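PDB 2ZZR: unsaturated glucuronyl hydrolase from Streptococcus agalactiae, which hydrolyses unsaturated chondroitin, hyaluronan and heparin disaccharides, releasing the 4,5-unsaturated uronic acid produced by polysaccharide lyases. Local coordinates for residues G313-L318 with L386-K391; K319-P322 with D327-T330. All blocks are in the same frame, centred on the assembly; numbering follows the deposited sequence. Where two conformers were deposited one is given.

Contact 1. Residues G313-L318 with L386-K391; sequences GIHEML and LIRFYK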
loop_
_atom_site.group_PDB
_atom_site.type_symbol
_atom_site.label_atom_id
_atom_site.label_comp_id
_atom_site.label_asym_id
_atom_site.label_seq_id
_atom_site.Cartn_x
_atom_site.Cartn_y
_atom_site.Cartn_z
ATOM N N GLY A 313 5.719 0.491 5.676
ATOM C CA GLY A 313 6.981 0.578 4.930
ATOM C C GLY A 313 8.192 0.753 5.831
ATOM O O GLY A 313 9.220 0.099 5.641
ATOM N N ILE A 314 8.075 1.642 6.807
ATOM C CA ILE A 314 9.163 1.886 7.752
ATOM C C ILE A 314 9.407 0.615 8.582
ATOM O O ILE A 314 10.552 0.183 8.756
ATOM C CB ILE A 314 8.865 3.111 8.662
ATOM C CG1 ILE A 314 8.825 4.402 7.826
ATOM C CG2 ILE A 314 9.917 3.235 9.774
ATOM C CD1 ILE A 314 8.261 5.598 8.582
ATOM N N HIS A 315 8.324 0.007 9.066
ATOM C CA HIS A 315 8.426 -1.231 9.839
ATOM C C HIS A 315 9.168 -2.311 9.050
ATOM O O HIS A 315 10.076 -2.973 9.577
ATOM C CB HIS A 315 7.032 -1.726 10.250
ATOM C CG HIS A 315 7.065 -2.972 11.082
ATOM N ND1 HIS A 315 7.090 -2.952 12.459
ATOM C CD2 HIS A 315 7.092 -4.274 10.722
ATOM C CE1 HIS A 315 7.129 -4.194 12.913
ATOM N NE2 HIS A 315 7.133 -5.015 11.878
ATOM N N GLU A 316 8.788 -2.472 7.786
ATOM C CA GLU A 316 9.437 -3.441 6.904
ATOM C C GLU A 316 10.932 -3.174 6.698
ATOM O O GLU A 316 11.755 -4.077 6.872
ATOM C CB GLU A 316 8.708 -3.514 5.556
ATOM C CG GLU A 316 9.227 -4.608 4.618
ATOM C CD GLU A 316 9.099 -6.014 5.211
ATOM O OE1 GLU A 316 9.881 -6.893 4.787
ATOM O OE2 GLU A 316 8.223 -6.241 6.089
ATOM N N MET A 317 11.282 -1.942 6.330
ATOM C CA MET A 317 12.684 -1.600 6.059
ATOM C C MET A 317 13.586 -1.804 7.279
ATOM O O MET A 317 14.746 -2.195 7.140
ATOM C CB MET A 317 12.809 -0.158 5.576
ATOM C CG MET A 317 14.210 0.205 5.055
ATOM S SD MET A 317 14.489 -0.260 3.329
ATOM C CE MET A 317 15.029 -1.956 3.496
ATOM N N LEU A 318 13.036 -1.532 8.462
ATOM C CA LEU A 318 13.773 -1.636 9.723
ATOM C C LEU A 318 14.228 -3.057 10.029
ATOM O O LEU A 318 15.143 -3.268 10.833
ATOM C CB LEU A 318 12.932 -1.087 10.882
ATOM C CG LEU A 318 13.281 0.297 11.453
ATOM C CD1 LEU A 318 14.031 1.208 10.474
ATOM C CD2 LEU A 318 12.034 0.973 12.003
ATOM N N LEU A 386 -0.815 -2.470 12.867
ATOM C CA LEU A 386 -1.102 -2.959 14.212
ATOM C C LEU A 386 -0.596 -4.388 14.399
ATOM O O LEU A 386 0.102 -4.685 15.393
ATOM C CB LEU A 386 -2.600 -2.866 14.503
ATOM C CG LEU A 386 -3.149 -1.443 14.655
ATOM C CD1 LEU A 386 -4.675 -1.506 14.855
ATOM C CD2 LEU A 386 -2.473 -0.694 15.802
ATOM N N ILE A 387 -0.929 -5.255 13.441
ATOM C CA ILE A 387 -0.520 -6.664 13.466
ATOM C C ILE A 387 1.008 -6.810 13.343
ATOM O O ILE A 387 1.614 -7.629 14.043
ATOM C CB ILE A 387 -1.276 -7.510 12.387
ATOM C CG1 ILE A 387 -2.784 -7.589 12.701
ATOM C CG2 ILE A 387 -0.665 -8.922 12.216
ATOM C CD1 ILE A 387 -3.160 -8.292 14.025
ATOM N N ARG A 388 1.625 -5.998 12.480
ATOM C CA ARG A 388 3.091 -5.941 12.387
ATOM C C ARG A 388 3.748 -5.679 13.744
ATOM O O ARG A 388 4.730 -6.335 14.103
ATOM C CB ARG A 388 3.536 -4.861 11.394
ATOM C CG ARG A 388 3.562 -5.318 9.935
ATOM C CD ARG A 388 3.859 -4.128 9.019
ATOM N NE ARG A 388 4.100 -4.554 7.639
ATOM C CZ ARG A 388 5.271 -4.999 7.184
ATOM N NH1 ARG A 388 6.329 -5.067 7.990
ATOM N NH2 ARG A 388 5.389 -5.381 5.918
ATOM N N PHE A 389 3.212 -4.713 14.488
ATOM C CA PHE A 389 3.785 -4.325 15.780
ATOM C C PHE A 389 3.569 -5.404 16.832
ATOM O O PHE A 389 4.413 -5.602 17.719
ATOM C CB PHE A 389 3.154 -3.019 16.259
ATOM C CG PHE A 389 3.849 -1.787 15.773
ATOM C CD1 PHE A 389 4.084 -1.584 14.411
ATOM C CD2 PHE A 389 4.242 -0.804 16.674
ATOM C CE1 PHE A 389 4.714 -0.425 13.963
ATOM C CE2 PHE A 389 4.871 0.355 16.235
ATOM C CZ PHE A 389 5.108 0.544 14.878
ATOM N N TYR A 390 2.437 -6.090 16.715
ATOM C CA TYR A 390 1.948 -7.006 17.744
ATOM C C TYR A 390 2.562 -8.404 17.696
ATOM O O TYR A 390 2.753 -9.051 18.735
ATOM C CB TYR A 390 0.427 -7.111 17.646
ATOM C CG TYR A 390 -0.203 -7.804 18.830
ATOM C CD1 TYR A 390 -0.326 -7.149 20.056
ATOM C CD2 TYR A 390 -0.673 -9.107 18.721
ATOM C CE1 TYR A 390 -0.909 -7.779 21.150
ATOM C CE2 TYR A 390 -1.252 -9.754 19.815
ATOM C CZ TYR A 390 -1.364 -9.081 21.017
ATOM O OH TYR A 390 -1.946 -9.709 22.092
ATOM N N LYS A 391 2.848 -8.886 16.494
ATOM C CA LYS A 391 3.375 -10.232 16.343
ATOM C C LYS A 391 4.524 -10.227 15.353
ATOM O O LYS A 391 4.850 -9.184 14.788
ATOM C CB LYS A 391 2.271 -11.196 15.890
ATOM C CG LYS A 391 1.720 -10.940 14.494
ATOM C CD LYS A 391 0.618 -11.926 14.123
ATOM C CE LYS A 391 1.192 -13.300 13.782
ATOM N NZ LYS A 391 0.134 -14.240 13.324
HETATM O O HOH W 1 6.002 -8.185 12.285
#
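Arg388 reaches from helix 376-390 across to His315 and Glu316 of helix 304-318, joining two helices of the (alpha/alpha)6 barrel expected of glycoside hydrolase family 88. The two run the same way, 32° from parallel with axes 10.7 Å apart, wide enough for long side chains to fill the gap. Starting at the backbone, Arg388 CB lies over one face of the His315 imidazole, 3.7 Å from its centroid, in a CH-pi contact. With its CG anti to the carbonyl carbon and the chain extended as far as NE, the arginine passes the ring and takes its guanidinium on to Glu316. There the end-on pair of nitrogens grips a single carboxylate oxygen: Arg388 NH1 lies 2.9 Å from Glu316 OE2 and NH2 3.0 Å from the same OE2. That oxygen sits in the guanidinium plane, yet NH1 meets its anti lone pair while NH2 comes from above the carboxylate, the two groups being turned 78° apart. Lys319 NZ makes a salt bridge to the same OE2, so two cations share one oxygen, probably favouring the charged carboxylate. Tyr253 OH bonds NH2 and Glu384 holds NE, fixing the arginine's rotation. A water donates to Arg388 O at 2.9 Å and also lies 3.4 Å from His315 NE2, a weak contact. Next along the helix, Phe389 sets its ring beside that of His315, tilted by 29° and displaced, with centroids 5.5 Å apart, so little of one covers the other. His336 meets the same phenyl from helix 328-346. Phe389 CE1 lies 3.8 Å from His315 ND1.

Contact 2. Residues K319-P322 with D327-T330; sequences KYLP and DKET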
loop_
_atom_site.group_PDB
_atom_site.type_symbol
_atom_site.label_atom_id
_atom_site.label_comp_id
_atom_site.label_asym_id
_atom_site.label_seq_id
_atom_site.Cartn_x
_atom_site.Cartn_y
_atom_site.Cartn_z
ATOM N N LYS A 319 13.594 -4.035 9.385
ATOM C CA LYS A 319 14.031 -5.432 9.515
ATOM C C LYS A 319 15.436 -5.626 8.941
ATOM O O LYS A 319 16.164 -6.528 9.365
ATOM C CB LYS A 319 13.070 -6.385 8.797
ATOM C CG LYS A 319 11.681 -6.419 9.376
ATOM C CD LYS A 319 10.760 -7.243 8.510
ATOM C CE LYS A 319 9.341 -7.248 9.064
ATOM N NZ LYS A 319 8.443 -8.044 8.170
ATOM N N TYR A 320 15.815 -4.760 8.000
ATOM C CA TYR A 320 17.036 -4.928 7.211
ATOM C C TYR A 320 18.070 -3.835 7.431
ATOM O O TYR A 320 19.268 -4.065 7.244
ATOM C CB TYR A 320 16.692 -4.999 5.720
ATOM C CG TYR A 320 15.682 -6.069 5.416
ATOM C CD1 TYR A 320 14.337 -5.749 5.207
ATOM C CD2 TYR A 320 16.061 -7.410 5.374
ATOM C CE1 TYR A 320 13.399 -6.742 4.949
ATOM C CE2 TYR A 320 15.127 -8.406 5.119
ATOM C CZ TYR A 320 13.806 -8.063 4.906
ATOM O OH TYR A 320 12.897 -9.066 4.658
ATOM N N LEU A 321 17.604 -2.644 7.795
ATOM C CA LEU A 321 18.490 -1.481 7.910
ATOM C C LEU A 321 19.605 -1.762 8.917
ATOM O O LEU A 321 19.326 -2.221 10.033
ATOM C CB LEU A 321 17.691 -0.249 8.340
ATOM C CG LEU A 321 18.341 1.117 8.111
ATOM C CD1 LEU A 321 18.439 1.437 6.625
ATOM C CD2 LEU A 321 17.524 2.178 8.821
ATOM N N PRO A 322 20.873 -1.529 8.523
ATOM C CA PRO A 322 21.969 -1.725 9.480
ATOM C C PRO A 322 21.810 -0.974 10.800
ATOM O O PRO A 322 21.370 0.186 10.830
ATOM C CB PRO A 322 23.197 -1.200 8.720
ATOM C CG PRO A 322 22.862 -1.455 7.290
ATOM C CD PRO A 322 21.385 -1.124 7.198
ATOM N N ASP A 327 20.155 6.939 11.478
ATOM C CA ASP A 327 18.736 7.283 11.525
ATOM C C ASP A 327 17.819 6.116 11.867
ATOM O O ASP A 327 16.606 6.301 11.967
ATOM C CB ASP A 327 18.303 7.913 10.202
ATOM C CG ASP A 327 18.832 9.328 10.024
ATOM O OD1 ASP A 327 19.139 10.001 11.030
ATOM O OD2 ASP A 327 18.947 9.754 8.864
ATOM N N LYS A 328 18.389 4.923 12.060
ATOM C CA LYS A 328 17.567 3.743 12.345
ATOM C C LYS A 328 16.674 3.941 13.562
ATOM O O LYS A 328 15.475 3.670 13.506
ATOM C CB LYS A 328 18.413 2.475 12.509
ATOM C CG LYS A 328 17.550 1.226 12.642
ATOM C CD LYS A 328 18.357 -0.059 12.650
ATOM C CE LYS A 328 17.416 -1.262 12.616
ATOM N NZ LYS A 328 18.168 -2.558 12.475
ATOM N N GLU A 329 17.255 4.420 14.660
ATOM C CA GLU A 329 16.469 4.659 15.858
ATOM C C GLU A 329 15.399 5.738 15.636
ATOM O O GLU A 329 14.263 5.605 16.111
ATOM C CB GLU A 329 17.369 5.021 17.038
ATOM C CG GLU A 329 16.568 5.304 18.282
ATOM C CD GLU A 329 17.372 5.163 19.538
ATOM O OE1 GLU A 329 18.168 6.082 19.832
ATOM O OE2 GLU A 329 17.187 4.140 20.237
ATOM N N THR A 330 15.761 6.793 14.908
ATOM C CA THR A 330 14.782 7.823 14.530
ATOM C C THR A 330 13.590 7.218 13.776
ATOM O O THR A 330 12.440 7.528 14.098
ATOM C CB THR A 330 15.432 8.957 13.722
ATOM O OG1 THR A 330 16.532 9.492 14.463
ATOM C CG2 THR A 330 14.427 10.086 13.457
#
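Lys328 NZ is gripped by two acceptors in the turn before its helix: the carbonyl of Leu321, with Lys328 NZ to Leu321 O 2.7 Å, and the carboxylate of Glu323, which adds a salt bridge. The ammonium approaches Leu321 O nearly head-on, the C=O...N angle being 162°. To get there the lysine leaves the first turn of helix 328-346 with CG anti to its own backbone N (chi1 -173°) and stays extended through to NZ, spanning the turn like a strut and reaching back over the loop that precedes the helix. Its methylenes use the way across. Lys328 CD runs beside a second carbonyl, lying 3.5 Å from Pro322 O, while Lys328 CB rests 3.8 Å from Leu321 CD2 and Lys328 CG 3.9 Å from that same methyl. The two side chains run antiparallel alongside one another, the methyl covering the root of the lysine and the ammonium end lying against the leucine's own carbonyl. Just ahead of the helix, Asp325 OD2 accepts from Asp327 N, the i to i+2 spacing being that of an Asx turn. The contact joins the loop after helix 304-318 to the first turn of helix 328-346, away from the substrate-binding residues. Leu321 is buried against Ile268 of helix 265-280, Tyr320 turns to meet Tyr259 of helix 245-262 edge-to-face, and Thr330, in the first turn of helix 328-346, touches Phe17 and Leu18 of the short helix 15-18.

Overall arrangement
Followed from the N terminus, the chain runs down helix 304-318, whose last turns enter contact 1, and passes straight into the connecting loop. Contact 2 closes first, its segments enclosing just four residues before helix 328-346 sets off. After that helix and a long stretch that is mostly loop, with the short strand 361-362, helix 376-390 returns and closes contact 1 around 67 residues, so contact 2 is nested within its loop. The centres of the two contacts lie about 12 Å apart. Lys319, in contact 2 by position, sends its ammonium into the charged cluster of contact 1. Contact 1 joins helix 304-318 to helix 376-390; contact 2 joins helix 328-346 to the preceding loop.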